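Local coordinates for protein glycoside Hydrolase (Bacteroides uniformis, PDB 5T99) that probably hydrolyses terminal galactose-type sugars as a family 2 glycoside hydrolase in a gut symbiont's agarose-degrading pathway, and binds D-galacto-isofagomine, at residues K338-P352 against C360-D373. Numbering follows the deposited sequence.
With GIF (D-galacto-isofagomine), chain C.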
ATOM      1  N   LYS A 338       9.764   4.473   4.156  1.00 18.80           N
ATOM      2  CA  LYS A 338      10.811   4.143   5.154  1.00 20.12           C
ATOM      3  C   LYS A 338      11.898   5.233   5.279  1.00 21.31           C
ATOM      4  O   LYS A 338      12.425   5.450   6.374  1.00 20.92           O
ATOM      5  CB  LYS A 338      11.435   2.761   4.911  1.00 20.28           C
ATOM      6  CG  LYS A 338      10.574   1.627   5.448  1.00 21.01           C
ATOM      7  CD  LYS A 338      10.931   0.260   4.869  1.00 21.86           C
ATOM      8  CE  LYS A 338      12.292  -0.267   5.330  1.00 21.92           C
ATOM      9  NZ  LYS A 338      12.394  -0.368   6.799  1.00 21.39           N
ATOM     10  N   GLU A 339      12.191   5.935   4.181  1.00 22.42           N
ATOM     11  CA  GLU A 339      13.117   7.081   4.207  1.00 23.49           C
ATOM     12  C   GLU A 339      12.579   8.255   5.023  1.00 22.52           C
ATOM     13  O   GLU A 339      13.348   8.988   5.647  1.00 23.32           O
ATOM     14  CB  GLU A 339      13.490   7.525   2.781  1.00 25.61           C
ATOM     15  CG  GLU A 339      14.522   6.606   2.131  1.00 27.90           C
ATOM     16  CD  GLU A 339      14.667   6.806   0.630  1.00 31.42           C
ATOM     17  OE1 GLU A 339      14.374   7.915   0.108  1.00 33.64           O
ATOM     18  OE2 GLU A 339      15.085   5.830  -0.037  1.00 36.46           O
ATOM     19  N   MET A 340      11.258   8.414   5.029  1.00 21.17           N
ATOM     20  CA  MET A 340      10.582   9.410   5.883  1.00 20.02           C
ATOM     21  C   MET A 340      10.573   9.052   7.385  1.00 19.38           C
ATOM     22  O   MET A 340      10.237   9.902   8.200  1.00 18.71           O
ATOM     23  CB  MET A 340       9.130   9.619   5.399  1.00 19.23           C
ATOM     24  CG  MET A 340       8.540  10.979   5.735  1.00 18.92           C
ATOM     25  SD  MET A 340       7.018  11.346   4.839  1.00 18.23           S
ATOM     26  CE  MET A 340       5.856  10.492   5.906  1.00 18.70           C
ATOM     27  N   GLY A 341      10.916   7.808   7.751  1.00 18.95           N
ATOM     28  CA  GLY A 341      10.849   7.340   9.143  1.00 18.55           C
ATOM     29  C   GLY A 341       9.586   6.544   9.455  1.00 18.69           C
ATOM     30  O   GLY A 341       9.282   6.285  10.628  1.00 18.10           O
ATOM     31  N   VAL A 342       8.861   6.135   8.408  1.00 18.91           N
ATOM     32  CA  VAL A 342       7.634   5.356   8.562  1.00 18.77           C
ATOM     33  C   VAL A 342       7.979   3.926   8.970  1.00 18.22           C
ATOM     34  O   VAL A 342       8.791   3.263   8.303  1.00 18.32           O
ATOM     35  CB  VAL A 342       6.818   5.328   7.255  1.00 19.55           C
ATOM     36  CG1 VAL A 342       5.603   4.408   7.359  1.00 19.87           C
ATOM     37  CG2 VAL A 342       6.369   6.738   6.884  1.00 20.16           C
ATOM     38  N   ASN A 343       7.369   3.461  10.057  1.00 17.38           N
ATOM     39  CA  ASN A 343       7.482   2.064  10.484  1.00 17.10           C
ATOM     40  C   ASN A 343       6.139   1.318  10.477  1.00 17.11           C
ATOM     41  O   ASN A 343       6.073   0.159  10.895  1.00 17.26           O
ATOM     42  CB  ASN A 343       8.099   2.001  11.884  1.00 16.93           C
ATOM     43  CG  ASN A 343       7.157   2.505  12.957  1.00 17.01           C
ATOM     44  OD1 ASN A 343       6.300   3.340  12.686  1.00 16.99           O
ATOM     45  ND2 ASN A 343       7.305   1.998  14.181  1.00 17.14           N
ATOM     46  N   ALA A 344       5.070   1.970  10.022  1.00 17.11           N
ATOM     47  CA  ALA A 344       3.727   1.400  10.134  1.00 16.85           C
ATOM     48  C   ALA A 344       2.782   1.884   9.043  1.00 16.66           C
ATOM     49  O   ALA A 344       2.885   3.014   8.588  1.00 16.27           O
ATOM     50  CB  ALA A 344       3.154   1.707  11.501  1.00 16.92           C
ATOM     51  N   ILE A 345       1.872   1.003   8.631  1.00 16.64           N
ATOM     52  CA  ILE A 345       0.937   1.268   7.543  1.00 16.80           C
ATOM     53  C   ILE A 345      -0.480   0.966   8.028  1.00 16.91           C
ATOM     54  O   ILE A 345      -0.707  -0.053   8.668  1.00 16.67           O
ATOM     55  CB  ILE A 345       1.208   0.379   6.301  1.00 16.92           C
ATOM     56  CG1 ILE A 345       2.684   0.408   5.874  1.00 17.11           C
ATOM     57  CG2 ILE A 345       0.307   0.793   5.139  1.00 16.92           C
ATOM     58  CD1 ILE A 345       3.182   1.730   5.324  1.00 17.33           C
ATOM     59  N   ARG A 346      -1.427   1.845   7.710  1.00 17.15           N
ATOM     60  CA  ARG A 346      -2.862   1.556   7.861  1.00 16.78           C
ATOM     61  C   ARG A 346      -3.423   1.369   6.463  1.00 16.15           C
ATOM     62  O   ARG A 346      -3.295   2.284   5.658  1.00 16.11           O
ATOM     63  CB  ARG A 346      -3.553   2.725   8.561  1.00 17.22           C
ATOM     64  CG  ARG A 346      -5.072   2.603   8.680  1.00 17.69           C
ATOM     65  CD  ARG A 346      -5.637   3.438   9.830  1.00 17.99           C
ATOM     66  NE  ARG A 346      -7.101   3.345   9.887  1.00 18.56           N
ATOM     67  CZ  ARG A 346      -7.977   4.258   9.441  1.00 19.39           C
ATOM     68  NH1 ARG A 346      -7.593   5.431   8.913  1.00 19.83           N
ATOM     69  NH2 ARG A 346      -9.275   3.999   9.528  1.00 19.56           N
ATOM     70  N   THR A 347      -4.058   0.227   6.167  1.00 15.32           N
ATOM     71  CA  THR A 347      -4.576  -0.037   4.802  1.00 14.84           C
ATOM     72  C   THR A 347      -5.963   0.588   4.560  1.00 15.41           C
ATOM     73  O   THR A 347      -6.966  -0.095   4.310  1.00 15.60           O
ATOM     74  CB  THR A 347      -4.545  -1.538   4.395  1.00 14.14           C
ATOM     75  OG1 THR A 347      -5.593  -2.280   5.025  1.00 13.20           O
ATOM     76  CG2 THR A 347      -3.220  -2.162   4.742  1.00 14.25           C
ATOM     77  N   SER A 348      -5.996   1.912   4.633  1.00 15.85           N
ATOM     78  CA  SER A 348      -7.191   2.703   4.353  1.00 16.64           C
ATOM     79  C   SER A 348      -7.772   2.378   2.972  1.00 16.73           C
ATOM     80  O   SER A 348      -7.025   2.477   1.996  1.00 16.76           O
ATOM     81  CB  SER A 348      -6.777   4.163   4.342  1.00 16.80           C
ATOM     82  OG  SER A 348      -5.635   4.317   3.507  1.00 16.60           O
ATOM     83  N   HIS A 349      -9.039   1.962   2.835  1.00 17.38           N
ATOM     84  CA  HIS A 349      -9.936   1.448   3.890  1.00 17.79           C
ATOM     85  C   HIS A 349     -10.517   0.118   3.377  1.00 17.55           C
ATOM     86  O   HIS A 349     -11.722  -0.017   3.102  1.00 17.33           O
ATOM     87  CB  HIS A 349     -11.068   2.431   4.201  1.00 18.04           C
ATOM     88  CG  HIS A 349     -10.603   3.811   4.512  1.00 18.83           C
ATOM     89  ND1 HIS A 349     -10.006   4.146   5.708  1.00 20.08           N
ATOM     90  CD2 HIS A 349     -10.657   4.952   3.787  1.00 19.32           C
ATOM     91  CE1 HIS A 349      -9.706   5.434   5.705  1.00 19.65           C
ATOM     92  NE2 HIS A 349     -10.088   5.945   4.548  1.00 19.58           N
ATOM     93  N   ASN A 350      -9.627  -0.857   3.243  1.00 17.17           N
ATOM     94  CA  ASN A 350      -9.911  -2.072   2.500  1.00 17.14           C
ATOM     95  C   ASN A 350      -8.699  -2.981   2.529  1.00 16.85           C
ATOM     96  O   ASN A 350      -7.580  -2.514   2.759  1.00 16.76           O
ATOM     97  CB  ASN A 350     -10.240  -1.765   1.029  1.00 17.19           C
ATOM     98  CG  ASN A 350      -9.215  -0.851   0.376  1.00 17.22           C
ATOM     99  OD1 ASN A 350      -9.381   0.367   0.353  1.00 17.34           O
ATOM    100  ND2 ASN A 350      -8.137  -1.432  -0.135  1.00 17.70           N
ATOM    101  N   PRO A 351      -8.907  -4.278   2.276  1.00 16.39           N
ATOM    102  CA  PRO A 351      -7.745  -5.154   2.164  1.00 16.30           C
ATOM    103  C   PRO A 351      -6.840  -4.752   0.994  1.00 15.99           C
ATOM    104  O   PRO A 351      -7.346  -4.431  -0.081  1.00 15.51           O
ATOM    105  CB  PRO A 351      -8.367  -6.530   1.902  1.00 16.46           C
ATOM    106  CG  PRO A 351      -9.711  -6.454   2.540  1.00 16.31           C
ATOM    107  CD  PRO A 351     -10.167  -5.037   2.319  1.00 16.21           C
ATOM    108  N   PRO A 352      -5.511  -4.778   1.201  1.00 15.78           N
ATOM    109  CA  PRO A 352      -4.585  -4.541   0.107  1.00 15.36           C
ATOM    110  C   PRO A 352      -4.352  -5.821  -0.680  1.00 15.13           C
ATOM    111  O   PRO A 352      -4.988  -6.844  -0.423  1.00 15.32           O
ATOM    112  CB  PRO A 352      -3.324  -4.112   0.834  1.00 15.58           C
ATOM    113  CG  PRO A 352      -3.352  -4.924   2.084  1.00 15.73           C
ATOM    114  CD  PRO A 352      -4.792  -5.099   2.450  1.00 15.81           C
ATOM    115  N   CYS A 360       5.587  -5.569   2.995  1.00 16.06           N
ATOM    116  CA  CYS A 360       5.591  -5.116   4.396  1.00 16.05           C
ATOM    117  C   CYS A 360       6.300  -6.124   5.289  1.00 16.23           C
ATOM    118  O   CYS A 360       7.127  -5.734   6.112  1.00 17.06           O
ATOM    119  CB  CYS A 360       4.161  -4.866   4.915  1.00 15.68           C
ATOM    120  SG  CYS A 360       3.313  -3.456   4.147  1.00 15.00           S
ATOM    121  N   ASP A 361       5.986  -7.408   5.109  1.00 16.48           N
ATOM    122  CA  ASP A 361       6.702  -8.506   5.783  1.00 16.80           C
ATOM    123  C   ASP A 361       8.224  -8.390   5.560  1.00 16.98           C
ATOM    124  O   ASP A 361       9.000  -8.328   6.524  1.00 15.68           O
ATOM    125  CB  ASP A 361       6.243  -9.885   5.275  1.00 17.01           C
ATOM    126  CG  ASP A 361       4.802 -10.234   5.645  1.00 16.97           C
ATOM    127  OD1 ASP A 361       4.218  -9.619   6.549  1.00 16.68           O
ATOM    128  OD2 ASP A 361       4.252 -11.171   5.020  1.00 16.57           O
ATOM    129  N   ARG A 362       8.622  -8.361   4.284  0.50 17.37           N
ATOM    130  CA  ARG A 362      10.034  -8.270   3.882  0.50 17.82           C
ATOM    131  C   ARG A 362      10.751  -6.997   4.331  0.50 17.66           C
ATOM    132  O   ARG A 362      11.952  -7.026   4.562  0.50 17.60           O
ATOM    133  CB  ARG A 362      10.171  -8.405   2.362  0.50 18.31           C
ATOM    134  CG  ARG A 362      10.702  -9.754   1.921  0.50 18.98           C
ATOM    135  CD  ARG A 362      10.515 -10.016   0.431  0.50 19.58           C
ATOM    136  NE  ARG A 362      10.601  -8.819  -0.408  0.50 20.08           N
ATOM    137  CZ  ARG A 362      11.733  -8.252  -0.814  0.50 20.58           C
ATOM    138  NH1 ARG A 362      11.684  -7.170  -1.579  0.50 20.46           N
ATOM    139  NH2 ARG A 362      12.909  -8.752  -0.446  0.50 20.89           N
ATOM    140  N   MET A 363      10.014  -5.894   4.453  1.00 17.53           N
ATOM    141  CA  MET A 363      10.594  -4.576   4.794  1.00 17.56           C
ATOM    142  C   MET A 363      10.407  -4.151   6.264  1.00 17.25           C
ATOM    143  O   MET A 363      10.785  -3.037   6.645  1.00 16.14           O
ATOM    144  CB  MET A 363      10.031  -3.512   3.840  1.00 18.32           C
ATOM    145  CG  MET A 363      10.472  -3.705   2.387  1.00 18.81           C
ATOM    146  SD  MET A 363       9.531  -2.734   1.191  1.00 20.18           S
ATOM    147  CE  MET A 363      10.113  -1.100   1.611  1.00 20.12           C
ATOM    148  N   GLY A 364       9.807  -5.024   7.079  1.00 17.04           N
ATOM    149  CA  GLY A 364       9.723  -4.812   8.515  1.00 16.63           C
ATOM    150  C   GLY A 364       8.723  -3.781   8.985  1.00 16.28           C
ATOM    151  O   GLY A 364       8.895  -3.202  10.056  1.00 17.08           O
ATOM    152  N   LEU A 365       7.667  -3.566   8.216  1.00 15.71           N
ATOM    153  CA  LEU A 365       6.632  -2.604   8.577  1.00 15.80           C
ATOM    154  C   LEU A 365       5.460  -3.307   9.253  1.00 15.74           C
ATOM    155  O   LEU A 365       5.052  -4.378   8.816  1.00 16.15           O
ATOM    156  CB  LEU A 365       6.119  -1.899   7.323  1.00 15.94           C
ATOM    157  CG  LEU A 365       7.123  -1.032   6.562  1.00 15.99           C
ATOM    158  CD1 LEU A 365       6.521  -0.632   5.221  1.00 16.34           C
ATOM    159  CD2 LEU A 365       7.520   0.206   7.358  1.00 15.82           C
ATOM    160  N   VAL A 366       4.901  -2.697  10.298  1.00 15.16           N
ATOM    161  CA  VAL A 366       3.715  -3.250  10.945  1.00 14.37           C
ATOM    162  C   VAL A 366       2.486  -2.683  10.258  1.00 14.36           C
ATOM    163  O   VAL A 366       2.506  -1.538   9.802  1.00 14.93           O
ATOM    164  CB  VAL A 366       3.712  -3.072  12.482  1.00 14.22           C
ATOM    165  CG1 VAL A 366       4.841  -3.900  13.078  1.00 14.19           C
ATOM    166  CG2 VAL A 366       3.828  -1.618  12.927  1.00 14.04           C
ATOM    167  N   VAL A 367       1.434  -3.494  10.156  1.00 13.83           N
ATOM    168  CA  VAL A 367       0.265  -3.176   9.359  1.00 13.51           C
ATOM    169  C   VAL A 367      -1.064  -3.329  10.121  1.00 13.63           C
ATOM    170  O   VAL A 367      -1.296  -4.336  10.793  1.00 13.39           O
ATOM    171  CB  VAL A 367       0.220  -4.043   8.090  1.00 13.59           C
ATOM    172  CG1 VAL A 367      -1.037  -3.755   7.274  1.00 13.60           C
ATOM    173  CG2 VAL A 367       1.468  -3.814   7.241  1.00 13.86           C
ATOM    174  N   LEU A 368      -1.925  -2.315   9.979  1.00 13.69           N
ATOM    175  CA  LEU A 368      -3.328  -2.376  10.365  1.00 13.55           C
ATOM    176  C   LEU A 368      -4.123  -2.715   9.109  1.00 13.65           C
ATOM    177  O   LEU A 368      -4.232  -1.895   8.196  1.00 13.83           O
ATOM    178  CB  LEU A 368      -3.792  -1.044  10.941  1.00 13.58           C
ATOM    179  CG  LEU A 368      -3.364  -0.721  12.374  1.00 13.74           C
ATOM    180  CD1 LEU A 368      -1.859  -0.824  12.545  1.00 13.82           C
ATOM    181  CD2 LEU A 368      -3.858   0.661  12.796  1.00 13.63           C
ATOM    182  N   ASP A 369      -4.677  -3.921   9.078  1.00 13.53           N
ATOM    183  CA  ASP A 369      -5.291  -4.500   7.886  1.00 13.70           C
ATOM    184  C   ASP A 369      -6.794  -4.233   7.991  1.00 14.03           C
ATOM    185  O   ASP A 369      -7.475  -4.824   8.851  1.00 14.34           O
ATOM    186  CB  ASP A 369      -4.969  -5.995   7.892  1.00 14.01           C
ATOM    187  CG  ASP A 369      -5.094  -6.666   6.543  1.00 14.35           C
ATOM    188  OD1 ASP A 369      -5.604  -6.066   5.575  1.00 14.32           O
ATOM    189  OD2 ASP A 369      -4.683  -7.858   6.480  1.00 14.81           O
ATOM    190  N   GLU A 370      -7.305  -3.321   7.155  1.00 14.10           N
ATOM    191  CA  GLU A 370      -8.654  -2.748   7.323  1.00 14.12           C
ATOM    192  C   GLU A 370      -9.663  -3.317   6.324  1.00 14.31           C
ATOM    193  O   GLU A 370      -9.393  -3.388   5.138  1.00 14.25           O
ATOM    194  CB  GLU A 370      -8.606  -1.223   7.216  1.00 14.36           C
ATOM    195  CG  GLU A 370      -9.913  -0.524   7.591  1.00 14.44           C
ATOM    196  CD  GLU A 370      -9.723   0.936   7.945  1.00 14.68           C
ATOM    197  OE1 GLU A 370      -9.607   1.776   7.020  1.00 14.62           O
ATOM    198  OE2 GLU A 370      -9.686   1.244   9.161  1.00 14.88           O
ATOM    199  N   ALA A 371     -10.835  -3.702   6.811  1.00 14.70           N
ATOM    200  CA  ALA A 371     -11.791  -4.453   6.006  1.00 15.37           C
ATOM    201  C   ALA A 371     -12.752  -3.578   5.193  1.00 15.65           C
ATOM    202  O   ALA A 371     -12.960  -3.857   4.011  1.00 15.71           O
ATOM    203  CB  ALA A 371     -12.593  -5.399   6.898  1.00 15.76           C
ATOM    204  N   PHE A 372     -13.336  -2.554   5.829  1.00 15.69           N
ATOM    205  CA  PHE A 372     -14.506  -1.849   5.285  1.00 16.37           C
ATOM    206  C   PHE A 372     -14.487  -0.359   5.573  1.00 16.72           C
ATOM    207  O   PHE A 372     -13.924   0.089   6.578  1.00 16.92           O
ATOM    208  CB  PHE A 372     -15.814  -2.395   5.881  1.00 16.79           C
ATOM    209  CG  PHE A 372     -15.971  -3.887   5.780  1.00 17.12           C
ATOM    210  CD1 PHE A 372     -15.987  -4.512   4.548  1.00 17.21           C
ATOM    211  CD2 PHE A 372     -16.121  -4.661   6.925  1.00 17.11           C
ATOM    212  CE1 PHE A 372     -16.130  -5.890   4.453  1.00 17.57           C
ATOM    213  CE2 PHE A 372     -16.267  -6.037   6.841  1.00 17.46           C
ATOM    214  CZ  PHE A 372     -16.274  -6.659   5.601  1.00 17.48           C
ATOM    215  N   ASP A 373     -15.144   0.397   4.698  1.00 17.25           N
ATOM    216  CA  ASP A 373     -15.337   1.848   4.861  1.00 17.96           C
ATOM    217  C   ASP A 373     -16.758   2.215   5.313  1.00 18.40           C
ATOM    218  O   ASP A 373     -16.987   3.332   5.787  1.00 19.37           O
ATOM    219  CB  ASP A 373     -14.990   2.569   3.554  1.00 17.89           C
ATOM    220  CG  ASP A 373     -15.109   4.071   3.662  1.00 17.85           C
ATOM    221  OD1 ASP A 373     -14.466   4.663   4.561  1.00 17.13           O
ATOM    222  OD2 ASP A 373     -15.856   4.662   2.847  1.00 18.19           O
TER
HETATM  223  C   GIF C 901     -11.370   9.306   5.714  1.00 18.07           C
HETATM  224  N   GIF C 901     -11.138  10.443   6.592  1.00 18.35           N
HETATM  225  O   GIF C 901      -9.594  14.236   4.975  1.00 18.41           O
HETATM  226  C1  GIF C 901     -10.449   9.381   4.512  1.00 17.93           C
HETATM  227  O1  GIF C 901     -11.792  10.968   3.307  1.00 18.58           O
HETATM  228  C2  GIF C 901     -10.492  10.758   3.856  1.00 18.30           C
HETATM  229  O2  GIF C 901     -10.839   8.391   3.562  1.00 16.65           O
HETATM  230  C3  GIF C 901     -10.169  11.867   4.853  1.00 18.41           C
HETATM  231  C4  GIF C 901     -11.104  11.793   6.056  1.00 18.45           C
HETATM  232  C5  GIF C 901     -10.268  13.242   4.190  1.00 18.53           C
HETATM  233  O   HOH W   1      -7.844   1.561  11.928  1.00 14.89           O
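A344, I345 and R346 pair in parallel register with V366, V367 and L368, the strand axes 4.7 Å apart and 9° from parallel. Helix 354-363 links the two strands, a beta-alpha-beta unit of the TIM barrel. I345 CG1 packs against L365 CD1 at 4.0 Å, on the helix side. K338 NZ donates to M363 O.

At the C-terminal ends of the strands, polar groups take over. T347 OG1 accepts a nearly straight bond from E370 N (2.9 Å) and donates to N350 O. The E370 carboxylate sits between two basic groups. Its OE1 takes H349 ND1 at 2.7 Å, in the plane of the ring. Its OE2 meets R346 NH2 at 2.8 Å in a salt bridge, through the syn lone pair. The guanidinium stands almost perpendicular to the carboxylate, 86° between planes. The R346 chain is extended, with CG anti to the backbone N (chi1 175°), and reaches E494 of the pocket through NH1. S413 also bonds E370 OE2.

H349, which follows a cis peptide bond, hydrogen-bonds O2 of D-galacto-isofagomine through NE2 at 2.7 Å. A leucine in place of H349 would probably leave both the ligand O2 and E370 OE1 without this partner. E370 is thus a second-shell residue: it fixes the rotation of the H349 ring and, if ionised, may polarise the imidazole.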